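Local coordinates for protein inactive glucansucrase (Lactobacillus reuteri, PDB 5JBD) that belongs to glycoside hydrolase family 70, of the TIM-barrel clan, and binds a calcium ion, at residues R493-S498 against I620-V626; Y707-R712 against V749-G755; Y789-G793 against K835-Q841. All coordinates share one frame; numbering follows the deposited sequence.

Contact 1 (R493-S498 against I620-V626); sequences RKQFVS and ISGDQDV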
loop_
_atom_site.group_PDB
_atom_site.type_symbol
_atom_site.label_atom_id
_atom_site.label_comp_id
_atom_site.label_asym_id
_atom_site.label_seq_id
_atom_site.Cartn_x
_atom_site.Cartn_y
_atom_site.Cartn_z
ATOM N N ARG A 493 -9.180 21.523 -19.857
ATOM C CA ARG A 493 -7.733 21.342 -19.892
ATOM C C ARG A 493 -7.271 20.872 -21.274
ATOM O O ARG A 493 -6.308 21.427 -21.835
ATOM C CB ARG A 493 -7.264 20.359 -18.837
ATOM C CG ARG A 493 -5.739 20.252 -18.751
ATOM C CD ARG A 493 -5.323 19.258 -17.680
ATOM N NE ARG A 493 -3.907 19.360 -17.361
ATOM C CZ ARG A 493 -2.926 18.633 -17.902
ATOM N NH1 ARG A 493 -3.170 17.707 -18.837
ATOM N NH2 ARG A 493 -1.676 18.861 -17.506
ATOM N N LYS A 494 -7.929 19.838 -21.802
ATOM C CA LYS A 494 -7.555 19.281 -23.094
ATOM C C LYS A 494 -7.690 20.323 -24.213
ATOM O O LYS A 494 -6.872 20.361 -25.131
ATOM C CB LYS A 494 -8.375 18.013 -23.415
ATOM C CG LYS A 494 -7.987 17.367 -24.735
ATOM C CD LYS A 494 -8.786 16.108 -25.043
ATOM C CE LYS A 494 -8.264 15.480 -26.329
ATOM N NZ LYS A 494 -8.950 14.201 -26.657
ATOM N N GLN A 495 -8.717 21.163 -24.126
ATOM C CA GLN A 495 -8.960 22.183 -25.143
ATOM C C GLN A 495 -8.042 23.405 -25.060
ATOM O O GLN A 495 -7.751 24.013 -26.091
ATOM C CB GLN A 495 -10.419 22.670 -25.089
ATOM C CG GLN A 495 -11.485 21.613 -25.325
ATOM C CD GLN A 495 -12.878 22.219 -25.263
ATOM O OE1 GLN A 495 -13.274 22.794 -24.253
ATOM N NE2 GLN A 495 -13.605 22.130 -26.356
ATOM N N PHE A 496 -7.621 23.783 -23.850
ATOM C CA PHE A 496 -7.070 25.117 -23.633
ATOM C C PHE A 496 -5.708 25.230 -22.952
ATOM O O PHE A 496 -5.004 26.204 -23.201
ATOM C CB PHE A 496 -8.087 25.967 -22.848
ATOM C CG PHE A 496 -9.392 26.189 -23.570
ATOM C CD1 PHE A 496 -9.436 26.952 -24.739
ATOM C CD2 PHE A 496 -10.578 25.679 -23.059
ATOM C CE1 PHE A 496 -10.635 27.169 -25.391
ATOM C CE2 PHE A 496 -11.785 25.889 -23.723
ATOM C CZ PHE A 496 -11.815 26.635 -24.883
ATOM N N VAL A 497 -5.338 24.260 -22.122
ATOM C CA VAL A 497 -4.193 24.421 -21.225
ATOM C C VAL A 497 -2.869 24.077 -21.927
ATOM O O VAL A 497 -2.589 22.912 -22.219
ATOM C CB VAL A 497 -4.409 23.614 -19.936
ATOM C CG1 VAL A 497 -3.152 23.548 -19.091
ATOM C CG2 VAL A 497 -5.554 24.218 -19.148
ATOM N N SER A 498 -2.088 25.121 -22.219
ATOM C CA SER A 498 -0.761 24.994 -22.822
ATOM C C SER A 498 -0.045 26.341 -22.705
ATOM O O SER A 498 -0.673 27.334 -22.351
ATOM C CB SER A 498 -0.847 24.548 -24.288
ATOM O OG SER A 498 0.427 24.231 -24.833
ATOM N N ILE A 620 -14.470 29.896 -28.648
ATOM C CA ILE A 620 -14.082 29.156 -29.861
ATOM C C ILE A 620 -15.280 28.528 -30.571
ATOM O O ILE A 620 -16.364 28.403 -29.991
ATOM C CB ILE A 620 -13.090 28.019 -29.540
ATOM C CG1 ILE A 620 -13.676 27.052 -28.497
ATOM C CG2 ILE A 620 -11.779 28.594 -29.049
ATOM C CD1 ILE A 620 -12.916 25.744 -28.376
ATOM N N SER A 621 -15.063 28.170 -31.839
ATOM C CA SER A 621 -15.998 27.414 -32.647
ATOM C C SER A 621 -15.513 25.953 -32.685
ATOM O O SER A 621 -14.339 25.661 -33.012
ATOM C CB SER A 621 -16.020 27.986 -34.060
ATOM O OG SER A 621 -16.744 27.192 -34.965
ATOM N N GLY A 622 -16.426 25.062 -32.321
ATOM C CA GLY A 622 -16.243 23.619 -32.391
ATOM C C GLY A 622 -15.139 23.104 -31.488
ATOM O O GLY A 622 -14.915 23.656 -30.409
ATOM N N ASP A 623 -14.457 22.055 -31.939
ATOM C CA ASP A 623 -13.523 21.326 -31.096
ATOM C C ASP A 623 -12.101 21.848 -31.203
ATOM O O ASP A 623 -11.660 22.293 -32.262
ATOM C CB ASP A 623 -13.538 19.833 -31.448
ATOM C CG ASP A 623 -14.866 19.172 -31.134
ATOM O OD1 ASP A 623 -15.395 19.398 -30.017
ATOM O OD2 ASP A 623 -15.376 18.429 -32.012
ATOM N N GLN A 624 -11.382 21.758 -30.099
ATOM C CA GLN A 624 -9.979 22.142 -30.059
ATOM C C GLN A 624 -9.214 21.193 -29.163
ATOM O O GLN A 624 -9.727 20.803 -28.121
ATOM C CB GLN A 624 -9.843 23.551 -29.513
ATOM C CG GLN A 624 -8.476 24.151 -29.776
ATOM C CD GLN A 624 -8.402 25.611 -29.444
ATOM O OE1 GLN A 624 -8.385 26.442 -30.335
ATOM N NE2 GLN A 624 -8.387 25.936 -28.160
ATOM N N ASP A 625 -7.993 20.831 -29.563
ATOM C CA ASP A 625 -7.117 19.961 -28.764
ATOM C C ASP A 625 -5.700 20.538 -28.852
ATOM O O ASP A 625 -5.122 20.586 -29.926
ATOM C CB ASP A 625 -7.195 18.530 -29.317
ATOM C CG ASP A 625 -6.279 17.527 -28.589
ATOM O OD1 ASP A 625 -5.604 17.860 -27.593
ATOM O OD2 ASP A 625 -6.260 16.357 -29.035
ATOM N N VAL A 626 -5.166 20.977 -27.718
ATOM C CA VAL A 626 -3.842 21.602 -27.674
ATOM C C VAL A 626 -2.721 20.632 -27.286
ATOM O O VAL A 626 -1.626 21.076 -26.952
ATOM C CB VAL A 626 -3.804 22.844 -26.743
ATOM C CG1 VAL A 626 -4.643 23.980 -27.334
ATOM C CG2 VAL A 626 -4.236 22.501 -25.320
HETATM O O HOH W 1 -13.109 19.926 -28.155
HETATM O O HOH W 2 0.412 21.489 -25.275
#

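Contact 2 (Y707-R712 against V749-G755); sequences YSMTDR and VMNQMIG. With CA (calcium ion), chain C.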
loop_
_atom_site.group_PDB
_atom_site.type_symbol
_atom_site.label_atom_id
_atom_site.label_comp_id
_atom_site.label_asym_id
_atom_site.label_seq_id
_atom_site.Cartn_x
_atom_site.Cartn_y
_atom_site.Cartn_z
ATOM N N TYR A 707 -2.828 -4.582 -2.399
ATOM C CA TYR A 707 -1.479 -4.362 -1.854
ATOM C C TYR A 707 -1.066 -5.452 -0.862
ATOM O O TYR A 707 0.131 -5.753 -0.731
ATOM C CB TYR A 707 -1.325 -2.994 -1.175
ATOM C CG TYR A 707 -1.505 -1.783 -2.071
ATOM C CD1 TYR A 707 -0.591 -1.509 -3.096
ATOM C CD2 TYR A 707 -2.547 -0.884 -1.868
ATOM C CE1 TYR A 707 -0.742 -0.387 -3.910
ATOM C CE2 TYR A 707 -2.692 0.248 -2.673
ATOM C CZ TYR A 707 -1.781 0.488 -3.698
ATOM O OH TYR A 707 -1.902 1.622 -4.499
ATOM N N SER A 708 -2.043 -6.023 -0.158
ATOM C CA SER A 708 -1.812 -7.198 0.689
ATOM C C SER A 708 -2.168 -8.414 -0.152
ATOM O O SER A 708 -3.353 -8.785 -0.236
ATOM C CB SER A 708 -2.679 -7.140 1.946
ATOM O OG SER A 708 -2.231 -6.105 2.796
ATOM N N MET A 709 -1.159 -9.000 -0.803
ATOM C CA MET A 709 -1.386 -10.052 -1.800
ATOM C C MET A 709 -0.629 -11.329 -1.462
ATOM O O MET A 709 0.450 -11.287 -0.874
ATOM C CB MET A 709 -1.076 -9.561 -3.234
ATOM C CG MET A 709 0.370 -9.692 -3.729
ATOM S SD MET A 709 1.541 -8.869 -2.646
ATOM C CE MET A 709 1.529 -7.232 -3.402
ATOM N N THR A 710 -1.239 -12.455 -1.835
ATOM C CA THR A 710 -0.690 -13.787 -1.642
ATOM C C THR A 710 -0.117 -14.385 -2.923
ATOM O O THR A 710 0.576 -15.398 -2.850
ATOM C CB THR A 710 -1.790 -14.746 -1.118
ATOM O OG1 THR A 710 -2.893 -14.778 -2.044
ATOM C CG2 THR A 710 -2.304 -14.277 0.236
ATOM N N ASP A 711 -0.439 -13.797 -4.084
ATOM C CA ASP A 711 -0.003 -14.326 -5.384
ATOM C C ASP A 711 0.172 -13.172 -6.384
ATOM O O ASP A 711 -0.803 -12.549 -6.788
ATOM C CB ASP A 711 -1.022 -15.368 -5.910
ATOM C CG ASP A 711 -0.502 -16.179 -7.095
ATOM O OD1 ASP A 711 0.279 -15.650 -7.930
ATOM O OD2 ASP A 711 -0.869 -17.382 -7.207
ATOM N N ARG A 712 1.423 -12.923 -6.772
ATOM C CA ARG A 712 1.797 -11.801 -7.649
ATOM C C ARG A 712 1.443 -12.015 -9.123
ATOM O O ARG A 712 1.443 -11.058 -9.901
ATOM C CB ARG A 712 3.299 -11.551 -7.578
ATOM C CG ARG A 712 3.800 -10.929 -6.286
ATOM C CD ARG A 712 5.301 -10.732 -6.410
ATOM N NE ARG A 712 5.882 -9.882 -5.379
ATOM C CZ ARG A 712 7.149 -9.451 -5.382
ATOM N NH1 ARG A 712 7.991 -9.794 -6.357
ATOM N NH2 ARG A 712 7.573 -8.673 -4.398
ATOM N N VAL A 749 3.989 -3.727 -6.958
ATOM C CA VAL A 749 4.146 -3.703 -5.501
ATOM C C VAL A 749 5.298 -4.608 -5.075
ATOM O O VAL A 749 5.082 -5.774 -4.732
ATOM C CB VAL A 749 2.848 -4.151 -4.800
ATOM C CG1 VAL A 749 2.966 -4.026 -3.277
ATOM C CG2 VAL A 749 1.672 -3.331 -5.316
ATOM N N MET A 750 6.518 -4.057 -5.097
ATOM C CA MET A 750 7.736 -4.810 -4.745
ATOM C C MET A 750 8.082 -4.804 -3.259
ATOM O O MET A 750 8.962 -5.559 -2.847
ATOM C CB MET A 750 8.946 -4.313 -5.553
ATOM C CG MET A 750 8.890 -4.676 -7.032
ATOM S SD MET A 750 10.240 -4.008 -8.047
ATOM C CE MET A 750 9.597 -2.357 -8.397
ATOM N N ASN A 751 7.410 -3.995 -2.440
ATOM C CA ASN A 751 7.883 -3.819 -1.074
ATOM C C ASN A 751 7.578 -5.007 -0.176
ATOM O O ASN A 751 8.452 -5.416 0.588
ATOM C CB ASN A 751 7.337 -2.574 -0.411
ATOM C CG ASN A 751 7.868 -2.404 1.007
ATOM O OD1 ASN A 751 9.072 -2.175 1.227
ATOM N ND2 ASN A 751 6.978 -2.542 1.983
ATOM N N GLN A 752 6.333 -5.490 -0.224
ATOM C CA GLN A 752 5.879 -6.545 0.692
ATOM C C GLN A 752 4.871 -7.514 0.083
ATOM O O GLN A 752 4.175 -7.179 -0.871
ATOM C CB GLN A 752 5.249 -5.952 1.964
ATOM C CG GLN A 752 3.786 -5.506 1.836
ATOM C CD GLN A 752 3.600 -4.198 1.066
ATOM O OE1 GLN A 752 4.406 -3.284 1.177
ATOM N NE2 GLN A 752 2.521 -4.107 0.299
ATOM N N MET A 753 4.817 -8.702 0.684
ATOM C CA MET A 753 3.710 -9.643 0.512
ATOM C C MET A 753 3.099 -9.897 1.886
ATOM O O MET A 753 3.773 -9.743 2.914
ATOM C CB MET A 753 4.212 -10.934 -0.141
ATOM C CG MET A 753 4.797 -10.715 -1.535
ATOM S SD MET A 753 5.175 -12.238 -2.436
ATOM C CE MET A 753 3.533 -12.856 -2.752
ATOM N N ILE A 754 1.809 -10.226 1.913
ATOM C CA ILE A 754 1.087 -10.459 3.165
ATOM C C ILE A 754 0.090 -11.598 2.956
ATOM O O ILE A 754 -0.626 -11.623 1.954
ATOM C CB ILE A 754 0.325 -9.204 3.676
ATOM C CG1 ILE A 754 1.239 -7.969 3.663
ATOM C CG2 ILE A 754 -0.186 -9.419 5.106
ATOM C CD1 ILE A 754 0.619 -6.654 4.122
ATOM N N GLY A 755 0.052 -12.504 3.926
ATOM C CA GLY A 755 -0.936 -13.583 3.976
ATOM C C GLY A 755 -0.385 -14.947 3.600
ATOM O O GLY A 755 -1.150 -15.806 3.177
HETATM CA CA CA C . 11.158 -2.538 2.054
HETATM O O HOH W 3 5.193 -8.009 -3.170
HETATM O O HOH W 4 11.089 -4.206 0.316
#

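Contact 3 (Y789-G793 against K835-Q841); sequences YTTGG and KWSAKYQ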
loop_
_atom_site.group_PDB
_atom_site.type_symbol
_atom_site.label_atom_id
_atom_site.label_comp_id
_atom_site.label_asym_id
_atom_site.label_seq_id
_atom_site.Cartn_x
_atom_site.Cartn_y
_atom_site.Cartn_z
ATOM N N TYR A 789 4.900 -16.537 9.585
ATOM C CA TYR A 789 4.363 -16.924 8.281
ATOM C C TYR A 789 5.207 -16.228 7.215
ATOM O O TYR A 789 5.224 -15.002 7.153
ATOM C CB TYR A 789 2.886 -16.542 8.167
ATOM C CG TYR A 789 2.007 -17.413 9.035
ATOM C CD1 TYR A 789 1.802 -17.118 10.379
ATOM C CD2 TYR A 789 1.432 -18.570 8.528
ATOM C CE1 TYR A 789 1.014 -17.935 11.182
ATOM C CE2 TYR A 789 0.631 -19.395 9.319
ATOM C CZ TYR A 789 0.433 -19.073 10.646
ATOM O OH TYR A 789 -0.340 -19.882 11.435
ATOM N N THR A 790 5.946 -17.015 6.436
ATOM C CA THR A 790 6.884 -16.504 5.427
ATOM C C THR A 790 6.815 -17.170 4.047
ATOM O O THR A 790 7.415 -16.664 3.091
ATOM C CB THR A 790 8.328 -16.754 5.874
ATOM O OG1 THR A 790 8.545 -18.162 5.921
ATOM C CG2 THR A 790 8.618 -16.151 7.234
ATOM N N THR A 791 6.135 -18.312 3.943
ATOM C CA THR A 791 6.341 -19.208 2.834
ATOM C C THR A 791 5.052 -19.391 2.028
ATOM O O THR A 791 3.976 -19.639 2.586
ATOM C CB THR A 791 6.932 -20.538 3.344
ATOM O OG1 THR A 791 8.183 -20.265 3.988
ATOM C CG2 THR A 791 7.152 -21.529 2.205
ATOM N N GLY A 792 5.180 -19.255 0.709
ATOM C CA GLY A 792 4.041 -19.330 -0.195
ATOM C C GLY A 792 4.287 -18.561 -1.473
ATOM O O GLY A 792 5.431 -18.409 -1.902
ATOM N N GLY A 793 3.211 -18.077 -2.075
ATOM C CA GLY A 793 3.258 -17.444 -3.392
ATOM C C GLY A 793 2.207 -17.956 -4.358
ATOM O O GLY A 793 1.991 -17.340 -5.412
ATOM N N LYS A 835 8.770 -20.164 -5.111
ATOM C CA LYS A 835 8.120 -20.094 -3.815
ATOM C C LYS A 835 8.876 -19.109 -2.938
ATOM O O LYS A 835 10.089 -19.198 -2.854
ATOM C CB LYS A 835 8.165 -21.475 -3.174
ATOM C CG LYS A 835 7.473 -21.569 -1.827
ATOM C CD LYS A 835 7.355 -23.014 -1.318
ATOM C CE LYS A 835 6.213 -23.806 -1.963
ATOM N NZ LYS A 835 4.917 -23.062 -2.165
ATOM N N TRP A 836 8.166 -18.175 -2.304
ATOM C CA TRP A 836 8.785 -17.205 -1.383
ATOM C C TRP A 836 9.054 -17.876 -0.042
ATOM O O TRP A 836 8.293 -18.733 0.393
ATOM C CB TRP A 836 7.900 -15.947 -1.192
ATOM C CG TRP A 836 7.719 -15.172 -2.465
ATOM C CD1 TRP A 836 6.675 -15.260 -3.340
ATOM C CD2 TRP A 836 8.631 -14.224 -3.023
ATOM N NE1 TRP A 836 6.884 -14.431 -4.414
ATOM C CE2 TRP A 836 8.074 -13.775 -4.244
ATOM C CE3 TRP A 836 9.868 -13.716 -2.614
ATOM C CZ2 TRP A 836 8.712 -12.818 -5.057
ATOM C CZ3 TRP A 836 10.510 -12.765 -3.423
ATOM C CH2 TRP A 836 9.932 -12.331 -4.630
ATOM N N SER A 837 10.144 -17.483 0.600
ATOM C CA SER A 837 10.456 -17.900 1.966
ATOM C C SER A 837 11.387 -16.845 2.590
ATOM O O SER A 837 11.744 -15.871 1.920
ATOM C CB SER A 837 11.083 -19.297 1.971
ATOM O OG SER A 837 12.408 -19.274 1.478
ATOM N N ALA A 838 11.776 -17.042 3.854
ATOM C CA ALA A 838 12.479 -16.014 4.632
ATOM C C ALA A 838 13.816 -15.584 4.042
ATOM O O ALA A 838 14.216 -14.420 4.193
ATOM C CB ALA A 838 12.679 -16.475 6.065
ATOM N N LYS A 839 14.503 -16.500 3.360
ATOM C CA LYS A 839 15.791 -16.167 2.757
ATOM C C LYS A 839 15.713 -15.009 1.753
ATOM O O LYS A 839 16.725 -14.359 1.519
ATOM C CB LYS A 839 16.454 -17.393 2.120
ATOM C CG LYS A 839 15.827 -17.900 0.838
ATOM C CD LYS A 839 16.512 -19.196 0.410
ATOM C CE LYS A 839 16.000 -19.684 -0.932
ATOM N NZ LYS A 839 16.529 -21.038 -1.265
ATOM N N TYR A 840 14.521 -14.751 1.193
ATOM C CA TYR A 840 14.283 -13.629 0.284
ATOM C C TYR A 840 13.615 -12.407 0.941
ATOM O O TYR A 840 13.128 -11.509 0.226
ATOM C CB TYR A 840 13.422 -14.102 -0.903
ATOM C CG TYR A 840 14.073 -15.129 -1.788
ATOM C CD1 TYR A 840 15.369 -14.939 -2.279
ATOM C CD2 TYR A 840 13.400 -16.298 -2.153
ATOM C CE1 TYR A 840 15.965 -15.880 -3.090
ATOM C CE2 TYR A 840 13.997 -17.250 -2.966
ATOM C CZ TYR A 840 15.275 -17.036 -3.433
ATOM O OH TYR A 840 15.888 -17.964 -4.243
ATOM N N GLN A 841 13.615 -12.353 2.277
ATOM C CA GLN A 841 12.865 -11.344 3.047
ATOM C C GLN A 841 13.754 -10.685 4.105
ATOM O O GLN A 841 14.636 -11.342 4.685
ATOM C CB GLN A 841 11.651 -12.001 3.725
ATOM C CG GLN A 841 10.658 -12.566 2.727
ATOM C CD GLN A 841 9.568 -13.415 3.363
ATOM O OE1 GLN A 841 9.217 -13.253 4.534
ATOM N NE2 GLN A 841 9.007 -14.312 2.569
#

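Contact 1 (R493-S498 against I620-V626)
The carbonyl O of Gln495 receives the side-chain amide of Gln624, NE2 to O 2.9 Å with 159° at the hydrogen. The acceptor lies close to the amide plane, while the donor stands somewhat off the carbonyl plane. With CG opposite the backbone N (chi1 -165°) and the chain extended beyond it, Gln624 can lay this amide beside Phe496, its plane 80° from the ring and NE2 3.7 Å from Phe496 CD1. Its other end, OE1, is bonded to Thr534, so both halves of the amide are engaged.

One residue back, the carbonyl O of Lys494 accepts the backbone N of Val626 at 3.2 Å in a nearly straight bond. Val626 then sets CG1 3.3 Å from the O of Gln495, and its CG2 lies among the carbonyls of Lys494 and Val497. At the far end of Phe496, Ile620 CD1 meets ring atom CZ at 3.8 Å. Water 1 joins Gln495 NE2, the N of Gln624 and Asp623 OD1, and water 2 links Val626 O to Ser498 OG. Lys494 NZ and Asp625 OD2 remain 4.2 Å apart, too far for a salt bridge, while Asp625 OD1 is hydrogen-bonded to the hydroxyl of Thr627.

The last turn of helix 483-496 thus presents carbonyls to an irregular segment, which meets them with one backbone and one side-chain donor; direct polar recognition here rests on amides rather than paired charges.

Contact 2 (Y707-R712 against V749-G755)
The 707-712 segment runs beside short strand 752-753 and its flanks, with Ser708 and Ile754 CA atoms 5.0 Å apart and Ile754 N bonded to Met709 O at 3.3 Å. Strand 752-753 is an outer strand of a six-stranded antiparallel sheet, and the residues before it continue from strand 743-748 of the eight-stranded parallel sheet of the (beta/alpha)8 (TIM) barrel, so the contact lies where the two sheets adjoin.

A side-chain bond adds to the backbone one: Gln752 NE2 donates to Tyr707 O at 3.1 Å, approaching from above the carbonyl plane, with the acceptor in the plane of its own amide. Gln752 OE1 in turn accepts Asn751 ND2 through a 170° bond, which, with the metal bond of OD1, helps fix the rotation of the asparagine amide.

Met709 CG lies between the backbone N and the carbonyl carbon (chi1 87°), and the chain bends again at chi2 and chi3, bringing its tail back to the other segment. CE reaches Val749 CG1 at 3.5 Å, and SD lies against Met753 CG, the two methionines crossing at about a right angle. The other branch of Val749, CG2, sits at the edge of the Tyr707 ring; the phenol OH is bonded to Asp747. Extended Arg712 also crosses Met753 at about a right angle, NE near SD, and its NH2 donates to water 3, which lies in the guanidinium plane and donates to both Val749 O and Gln752 O.

Asn751 belongs to the calcium site with Glu237, Asp243 and Asn287; its OD1 binds the calcium ion at 2.3 Å, and water 4, another ligand of the metal, donates to Asn751 O.

Contact 3 (Y789-G793 against K835-Q841)
Backbone pairing is the first kind of interaction: Gly792 and Trp836 form a single antiparallel, hydrogen-bonded bridge at the end of strand 784-791, an outermost strand of the six-stranded antiparallel sheet, just beyond a classic beta bulge in which Thr790 and Thr791 both face Gly758. Trp836 N donates to Gly792 O at 2.8 Å, and Gly792 N returns a bond to Trp836 O at 3.2 Å. Trp836 O also takes a CA-H...O contact from Thr791 CA at 3.2 Å, and Thr790 O receives another from Ser837 CA. Gly792 has phi/psi of 154°/-152°, a backbone shape suited to glycine.

Polar side chains add a further cross-link. Gln841 NE2 donates to Thr790 O at 2.9 Å, in the carbonyl plane and on a lone pair. The extended glutamine chain delivers this amide, and its OE1 accepts the side-chain ND2 of Asn242 of strand 242-244. The neighbouring threonine hydroxyls are coupled: Thr791 OG1 donates to Thr790 OG1, which has a second partner in Glu760 OE1 of strand 758-767. That same carboxylate oxygen binds Ala838 N, tying the short 3-10 segment 838-839 to the sheet.

Van der Waals contacts make up the remainder. Thr791 CG2 lies opposite the backbone N (chi1 -60° for OG1), and this turns the methyl to Lys835 CD at 3.8 Å, their side chains crossing at a slant. The Trp836 ring presents its edge to Gly792 and Gly793: Gly792 O and Gly793 CA both lie at that edge, near the ring plane, 3.7 and 4.1 Å from Trp836 CD1.

Overall arrangement
From the N terminus, helix 483-496 leads into contact 1, which closes a loop of 121 residues rich in strand and joins the helix end to the segment after strand 612-618. Contact 2, closed across 36 residues, joins the loop after strand 696-697 to the link between barrel strand 743-748 and strand 752-753. Contact 3, closed across 41 residues containing two helices, joins the end of strand 784-791 to the segment leading into strand 841-845. The three loops follow in series, without nesting or crossing. Contact 1 is remote, its centre about 42 Å from that of contact 2 and 52 Å from that of contact 3. Contacts 2 and 3 touch and reach the same antiparallel sheet: Met753 SD lies 3.4 Å from Trp836 NE1.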